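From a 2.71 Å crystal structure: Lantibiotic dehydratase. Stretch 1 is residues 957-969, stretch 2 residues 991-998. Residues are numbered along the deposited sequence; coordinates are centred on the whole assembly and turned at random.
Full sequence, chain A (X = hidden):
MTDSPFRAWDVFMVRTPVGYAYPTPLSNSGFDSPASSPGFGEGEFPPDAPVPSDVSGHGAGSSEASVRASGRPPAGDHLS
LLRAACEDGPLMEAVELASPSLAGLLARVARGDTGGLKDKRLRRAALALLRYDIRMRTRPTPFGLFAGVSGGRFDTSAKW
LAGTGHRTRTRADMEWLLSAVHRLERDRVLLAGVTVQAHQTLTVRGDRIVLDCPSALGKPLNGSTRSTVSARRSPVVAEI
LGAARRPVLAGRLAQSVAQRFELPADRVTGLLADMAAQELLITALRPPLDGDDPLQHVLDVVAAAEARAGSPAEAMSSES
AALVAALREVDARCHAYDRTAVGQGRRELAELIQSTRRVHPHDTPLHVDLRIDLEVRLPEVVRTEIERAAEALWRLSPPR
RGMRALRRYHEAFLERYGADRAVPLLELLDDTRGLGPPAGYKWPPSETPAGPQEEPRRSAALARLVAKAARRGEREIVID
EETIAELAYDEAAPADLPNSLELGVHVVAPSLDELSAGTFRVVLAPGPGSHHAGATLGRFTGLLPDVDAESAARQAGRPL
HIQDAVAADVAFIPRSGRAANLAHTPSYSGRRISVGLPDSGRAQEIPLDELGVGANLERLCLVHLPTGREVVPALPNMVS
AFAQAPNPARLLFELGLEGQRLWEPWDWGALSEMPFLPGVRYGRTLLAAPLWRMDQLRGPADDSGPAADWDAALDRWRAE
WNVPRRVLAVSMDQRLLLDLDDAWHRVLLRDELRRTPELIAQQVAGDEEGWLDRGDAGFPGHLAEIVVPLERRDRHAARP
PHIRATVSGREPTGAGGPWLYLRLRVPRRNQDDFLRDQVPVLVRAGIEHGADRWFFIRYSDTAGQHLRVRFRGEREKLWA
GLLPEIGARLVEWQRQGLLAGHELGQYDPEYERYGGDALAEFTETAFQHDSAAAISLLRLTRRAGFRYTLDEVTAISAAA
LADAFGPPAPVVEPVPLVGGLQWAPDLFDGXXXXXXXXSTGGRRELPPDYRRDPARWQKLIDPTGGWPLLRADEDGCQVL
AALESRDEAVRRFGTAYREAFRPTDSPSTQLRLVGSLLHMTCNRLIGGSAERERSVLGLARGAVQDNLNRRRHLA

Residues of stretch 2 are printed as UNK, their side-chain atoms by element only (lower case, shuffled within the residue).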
ATOM      1  N   SER A 957      -6.875 -26.473 -26.991  1.00 21.53           N
ATOM      2  CA  SER A 957      -5.623 -27.015 -26.470  1.00 19.01           C
ATOM      3  C   SER A 957      -5.818 -27.700 -25.110  1.00 16.92           C
ATOM      4  O   SER A 957      -5.263 -28.770 -24.876  1.00 18.08           O
ATOM      5  CB  SER A 957      -4.541 -25.937 -26.401  1.00 16.88           C
ATOM      6  OG  SER A 957      -3.250 -26.501 -26.281  1.00 13.99           O
ATOM      7  N   ALA A 958      -6.632 -27.128 -24.231  1.00 15.83           N
ATOM      8  CA  ALA A 958      -6.909 -27.793 -22.957  1.00 15.93           C
ATOM      9  C   ALA A 958      -7.545 -29.159 -23.157  1.00 22.84           C
ATOM     10  O   ALA A 958      -7.075 -30.165 -22.606  1.00 23.23           O
ATOM     11  CB  ALA A 958      -7.777 -26.961 -22.101  1.00 15.45           C
ATOM     12  N   ALA A 959      -8.608 -29.195 -23.959  1.00 23.23           N
ATOM     13  CA  ALA A 959      -9.377 -30.420 -24.140  1.00 23.99           C
ATOM     14  C   ALA A 959      -8.545 -31.491 -24.815  1.00 23.26           C
ATOM     15  O   ALA A 959      -8.646 -32.682 -24.484  1.00 19.02           O
ATOM     16  CB  ALA A 959     -10.615 -30.141 -24.942  1.00 25.85           C
ATOM     17  N   ALA A 960      -7.698 -31.052 -25.740  1.00 23.01           N
ATOM     18  CA  ALA A 960      -6.810 -31.963 -26.448  1.00 24.26           C
ATOM     19  C   ALA A 960      -5.768 -32.584 -25.509  1.00 27.49           C
ATOM     20  O   ALA A 960      -5.407 -33.759 -25.674  1.00 24.05           O
ATOM     21  CB  ALA A 960      -6.132 -31.251 -27.594  1.00 23.08           C
ATOM     22  N   LEU A 961      -5.283 -31.807 -24.537  1.00 21.79           N
ATOM     23  CA  LEU A 961      -4.352 -32.350 -23.556  1.00 20.41           C
ATOM     24  C   LEU A 961      -5.036 -33.361 -22.642  1.00 21.76           C
ATOM     25  O   LEU A 961      -4.508 -34.441 -22.407  1.00 23.08           O
ATOM     26  CB  LEU A 961      -3.680 -31.239 -22.739  1.00 21.49           C
ATOM     27  CG  LEU A 961      -2.446 -31.601 -21.898  1.00 20.54           C
ATOM     28  CD1 LEU A 961      -1.502 -30.411 -21.823  1.00 20.61           C
ATOM     29  CD2 LEU A 961      -2.818 -32.046 -20.487  1.00 13.59           C
ATOM     30  N   ALA A 962      -6.205 -32.992 -22.118  1.00 24.89           N
ATOM     31  CA  ALA A 962      -7.019 -33.891 -21.295  1.00 21.65           C
ATOM     32  C   ALA A 962      -7.282 -35.224 -21.973  1.00 25.26           C
ATOM     33  O   ALA A 962      -7.153 -36.261 -21.320  1.00 27.94           O
ATOM     34  CB  ALA A 962      -8.324 -33.233 -20.914  1.00 21.88           C
ATOM     35  N   ASP A 963      -7.657 -35.196 -23.264  1.00 26.06           N
ATOM     36  CA  ASP A 963      -7.860 -36.426 -24.040  1.00 24.48           C
ATOM     37  C   ASP A 963      -6.561 -37.185 -23.996  1.00 23.16           C
ATOM     38  O   ASP A 963      -6.530 -38.341 -23.615  1.00 28.37           O
ATOM     39  CB  ASP A 963      -8.253 -36.151 -25.514  1.00 26.09           C
ATOM     40  CG  ASP A 963      -8.902 -37.388 -26.225  1.00 30.45           C
ATOM     41  OD1 ASP A 963     -10.051 -37.745 -25.882  1.00 36.40           O
ATOM     42  OD2 ASP A 963      -8.305 -37.987 -27.147  1.00 20.79           O
ATOM     43  N   ALA A 964      -5.472 -36.490 -24.285  1.00 23.73           N
ATOM     44  CA  ALA A 964      -4.202 -37.151 -24.554  1.00 24.81           C
ATOM     45  C   ALA A 964      -3.587 -37.839 -23.335  1.00 24.08           C
ATOM     46  O   ALA A 964      -2.995 -38.912 -23.466  1.00 16.99           O
ATOM     47  CB  ALA A 964      -3.210 -36.167 -25.184  1.00 21.03           C
ATOM     48  N   PHE A 965      -3.775 -37.261 -22.150  1.00 26.06           N
ATOM     49  CA  PHE A 965      -3.211 -37.849 -20.939  1.00 25.05           C
ATOM     50  C   PHE A 965      -3.727 -39.269 -20.770  1.00 31.88           C
ATOM     51  O   PHE A 965      -3.006 -40.158 -20.292  1.00 33.65           O
ATOM     52  CB  PHE A 965      -3.538 -37.031 -19.699  1.00 22.51           C
ATOM     53  CG  PHE A 965      -2.764 -37.457 -18.480  1.00 25.39           C
ATOM     54  CD1 PHE A 965      -1.477 -36.990 -18.260  1.00 28.19           C
ATOM     55  CD2 PHE A 965      -3.314 -38.328 -17.563  1.00 23.92           C
ATOM     56  CE1 PHE A 965      -0.761 -37.377 -17.140  1.00 26.72           C
ATOM     57  CE2 PHE A 965      -2.603 -38.724 -16.445  1.00 26.03           C
ATOM     58  CZ  PHE A 965      -1.327 -38.252 -16.231  1.00 28.06           C
ATOM     59  N   GLY A 966      -4.976 -39.480 -21.171  1.00 29.65           N
ATOM     60  CA  GLY A 966      -5.559 -40.805 -21.102  1.00 33.11           C
ATOM     61  C   GLY A 966      -6.278 -41.055 -19.796  1.00 35.24           C
ATOM     62  O   GLY A 966      -6.434 -40.142 -18.977  1.00 30.59           O
ATOM     63  N   PRO A 967      -6.720 -42.308 -19.596  1.00 39.06           N
ATOM     64  CA  PRO A 967      -7.497 -42.755 -18.434  1.00 36.85           C
ATOM     65  C   PRO A 967      -6.749 -42.443 -17.146  1.00 30.97           C
ATOM     66  O   PRO A 967      -5.526 -42.474 -17.145  1.00 30.36           O
ATOM     67  CB  PRO A 967      -7.553 -44.273 -18.618  1.00 30.88           C
ATOM     68  CG  PRO A 967      -6.367 -44.597 -19.468  1.00 37.51           C
ATOM     69  CD  PRO A 967      -6.228 -43.438 -20.403  1.00 34.31           C
ATOM     70  N   PRO A 968      -7.474 -42.108 -16.076  1.00 30.25           N
ATOM     71  CA  PRO A 968      -6.872 -41.947 -14.750  1.00 34.00           C
ATOM     72  C   PRO A 968      -6.269 -43.232 -14.185  1.00 40.70           C
ATOM     73  O   PRO A 968      -6.334 -44.287 -14.820  1.00 45.58           O
ATOM     74  CB  PRO A 968      -8.039 -41.458 -13.887  1.00 34.35           C
ATOM     75  CG  PRO A 968      -8.972 -40.783 -14.850  1.00 28.04           C
ATOM     76  CD  PRO A 968      -8.849 -41.585 -16.129  1.00 35.97           C
ATOM     77  N   ALA A 969      -5.605 -43.113 -13.041  1.00 43.63           N
ATOM     78  CA  ALA A 969      -5.239 -44.271 -12.238  1.00 43.18           C
ATOM     79  C   ALA A 969      -6.512 -44.660 -11.506  1.00 45.93           C
ATOM     80  O   ALA A 969      -7.381 -43.807 -11.310  1.00 47.51           O
ATOM     81  CB  ALA A 969      -4.140 -43.925 -11.258  1.00 43.61           C
ATOM     82  N   UNK A 991     -13.926 -41.627 -21.626  1.00 44.13           N
ATOM     83  CA  UNK A 991     -13.858 -40.190 -21.934  1.00 37.97           C
ATOM     84  C   UNK A 991     -12.897 -39.443 -21.011  1.00 38.37           C
ATOM     85  O   UNK A 991     -13.345 -38.696 -20.130  1.00 36.70           O
ATOM     86  o   UNK A 991     -16.417 -37.574 -22.370  1.00 40.06           O
ATOM     87  c   UNK A 991     -15.365 -38.238 -22.507  1.00 42.81           C
ATOM     88  c   UNK A 991     -15.248 -39.568 -21.796  1.00 36.94           C
ATOM     89  o   UNK A 991     -14.407 -37.865 -23.221  1.00 45.34           O
ATOM     90  N   UNK A 992     -11.575 -39.614 -21.232  1.00 37.67           N
ATOM     91  CA  UNK A 992     -10.533 -38.986 -20.400  1.00 36.50           C
ATOM     92  C   UNK A 992     -10.571 -37.448 -20.435  1.00 35.71           C
ATOM     93  O   UNK A 992     -10.146 -36.806 -19.469  1.00 35.08           O
ATOM     94  c   UNK A 992      -9.221 -39.529 -20.992  1.00 27.43           C
ATOM     95  c   UNK A 992      -9.623 -40.657 -21.902  1.00 28.65           C
ATOM     96  c   UNK A 992     -10.984 -40.296 -22.398  1.00 33.06           C
ATOM     97  N   UNK A 993     -11.038 -36.876 -21.545  1.00 30.32           N
ATOM     98  CA  UNK A 993     -11.198 -35.438 -21.666  1.00 26.19           C
ATOM     99  C   UNK A 993     -12.133 -34.932 -20.592  1.00 32.74           C
ATOM    100  O   UNK A 993     -11.774 -34.074 -19.789  1.00 35.38           O
ATOM    101  c   UNK A 993     -11.739 -35.081 -23.044  1.00 34.58           C
ATOM    102  N   UNK A 994     -13.339 -35.483 -20.561  1.00 43.51           N
ATOM    103  CA  UNK A 994     -14.318 -35.090 -19.551  1.00 43.78           C
ATOM    104  C   UNK A 994     -13.792 -35.407 -18.150  1.00 35.79           C
ATOM    105  O   UNK A 994     -14.036 -34.652 -17.207  1.00 37.34           O
ATOM    106  c   UNK A 994     -15.675 -35.728 -19.810  1.00 37.21           C
ATOM    107  N   UNK A 995     -13.090 -36.532 -18.028  1.00 34.28           N
ATOM    108  CA  UNK A 995     -12.465 -36.933 -16.764  1.00 37.49           C
ATOM    109  C   UNK A 995     -11.674 -35.776 -16.203  1.00 38.26           C
ATOM    110  O   UNK A 995     -12.069 -35.158 -15.222  1.00 39.59           O
ATOM    111  c   UNK A 995     -11.549 -38.132 -16.972  1.00 31.89           C
ATOM    112  N   UNK A 996     -10.575 -35.450 -16.872  1.00 41.70           N
ATOM    113  CA  UNK A 996      -9.684 -34.393 -16.406  1.00 36.77           C
ATOM    114  C   UNK A 996     -10.305 -32.986 -16.385  1.00 33.09           C
ATOM    115  O   UNK A 996     -10.131 -32.252 -15.414  1.00 34.31           O
ATOM    116  c   UNK A 996      -6.520 -36.738 -13.675  1.00 25.95           C
ATOM    117  n   UNK A 996      -6.771 -37.698 -17.633  1.00 28.80           N
ATOM    118  c   UNK A 996      -7.431 -36.598 -18.124  1.00 28.77           C
ATOM    119  c   UNK A 996      -7.118 -35.909 -14.586  1.00 23.61           C
ATOM    120  c   UNK A 996      -6.599 -37.543 -16.282  1.00 26.49           C
ATOM    121  c   UNK A 996      -5.960 -37.960 -14.062  1.00 27.03           C
ATOM    122  c   UNK A 996      -5.990 -38.379 -15.360  1.00 22.86           C
ATOM    123  c   UNK A 996      -7.697 -35.720 -17.108  1.00 27.56           C
ATOM    124  c   UNK A 996      -8.393 -34.417 -17.211  1.00 30.62           C
ATOM    125  c   UNK A 996      -7.166 -36.307 -15.920  1.00 25.26           C
ATOM    126  N   UNK A 997     -11.057 -32.621 -17.417  1.00 30.73           N
ATOM    127  CA  UNK A 997     -11.680 -31.305 -17.422  1.00 33.12           C
ATOM    128  C   UNK A 997     -12.652 -31.126 -16.247  1.00 41.61           C
ATOM    129  O   UNK A 997     -12.995 -30.003 -15.892  1.00 45.49           O
ATOM    130  s   UNK A 997     -10.137 -29.703 -19.688  1.00 29.77           S
ATOM    131  c   UNK A 997     -11.001 -28.186 -19.281  1.00 27.83           C
ATOM    132  c   UNK A 997     -12.403 -31.032 -18.747  1.00 38.03           C
ATOM    133  c   UNK A 997     -11.487 -30.875 -19.946  1.00 36.99           C
ATOM    134  N   UNK A 998     -13.085 -32.217 -15.624  1.00 40.01           N
ATOM    135  CA  UNK A 998     -14.031 -32.087 -14.520  1.00 43.20           C
ATOM    136  C   UNK A 998     -13.350 -31.678 -13.220  1.00 44.71           C
ATOM    137  O   UNK A 998     -14.008 -31.152 -12.307  1.00 48.30           O
ATOM    138  o   UNK A 998     -15.692 -33.587 -15.476  1.00 44.36           O
ATOM    139  c   UNK A 998     -14.887 -33.345 -14.335  1.00 42.12           C
TER

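Position 991 carries two side-chain carbons, the second bearing two oxygens. That is a carboxylate attached directly to CB. Its CA-to-CB bond points away from stretch 1, and the group touches nothing there. It sits right before a helix, at the N-cap position. The residue is Asp-991.

Position 992 has three side-chain carbons that close a ring onto the backbone N. Its CB lies 3.5 Å from Gly-966 O and 3.9 Å from Asp-963 O. This is Pro-992, in the first turn of the helix.

Position 993 has a single side-chain carbon. That CB is 4.2 Å from Ala-959 O and 4.4 Å from Ala-962 CB. The backbones come close here, with the CA of 993 4.2 Å from Asp-963 CA. It is Ala-993.

Position 994 also has one carbon. It points away from stretch 1 and makes no contact. It is Ala-994.

Position 995 again has one carbon, but this one points toward stretch 1. Its CB is 4.3 Å from Pro-968 CG. It is Ala-995.

Position 996 has one carbon followed by fused five- and six-membered rings, with eight carbons and one nitrogen. This is an indole. The ring nitrogen is 2.8 Å from Gly-966 O, and a six-membered-ring carbon is 3.5 Å from Phe-965 CD2. The residue is Trp-996, with chi1 in m.

Position 997 has an unbranched chain of two carbons, a sulfur and a terminal carbon. The sulfur is 4.3 Å from Ala-958 CB, and the carbon before it is 4.1 Å from Ala-962 CB. This is Met-997, with all three chi angles in m.

Position 998 has one carbon and one oxygen, out of reach of stretch 1. The oxygen donates a hydrogen bond to Ala-994 O, 2.6 Å away. It is Ser-998.

The two helix axes approach to 7.2 Å, at 110° between their N-to-C directions. The side chain of Ala-962 fits as a knob among Pro-992, Ala-993, Trp-996 and Met-997. Beyond the helix of stretch 1, Gly-966 takes a positive phi, and a CB there would clash with Pro-967 CD. Its carbonyl accepts the one hydrogen bond between the stretches, from Trp-996 NE1 to Gly-966 O at 2.8 Å and 161°. The oxygen lies near the indole plane, and the 161° angle puts it almost in line with the N-H. Phe-965 and Pro-968 pack against the same indole, with Pro-968 CG 3.9 Å from Trp-996 CZ2.

Stretch 2, residues 991-998: DPAAAWMS
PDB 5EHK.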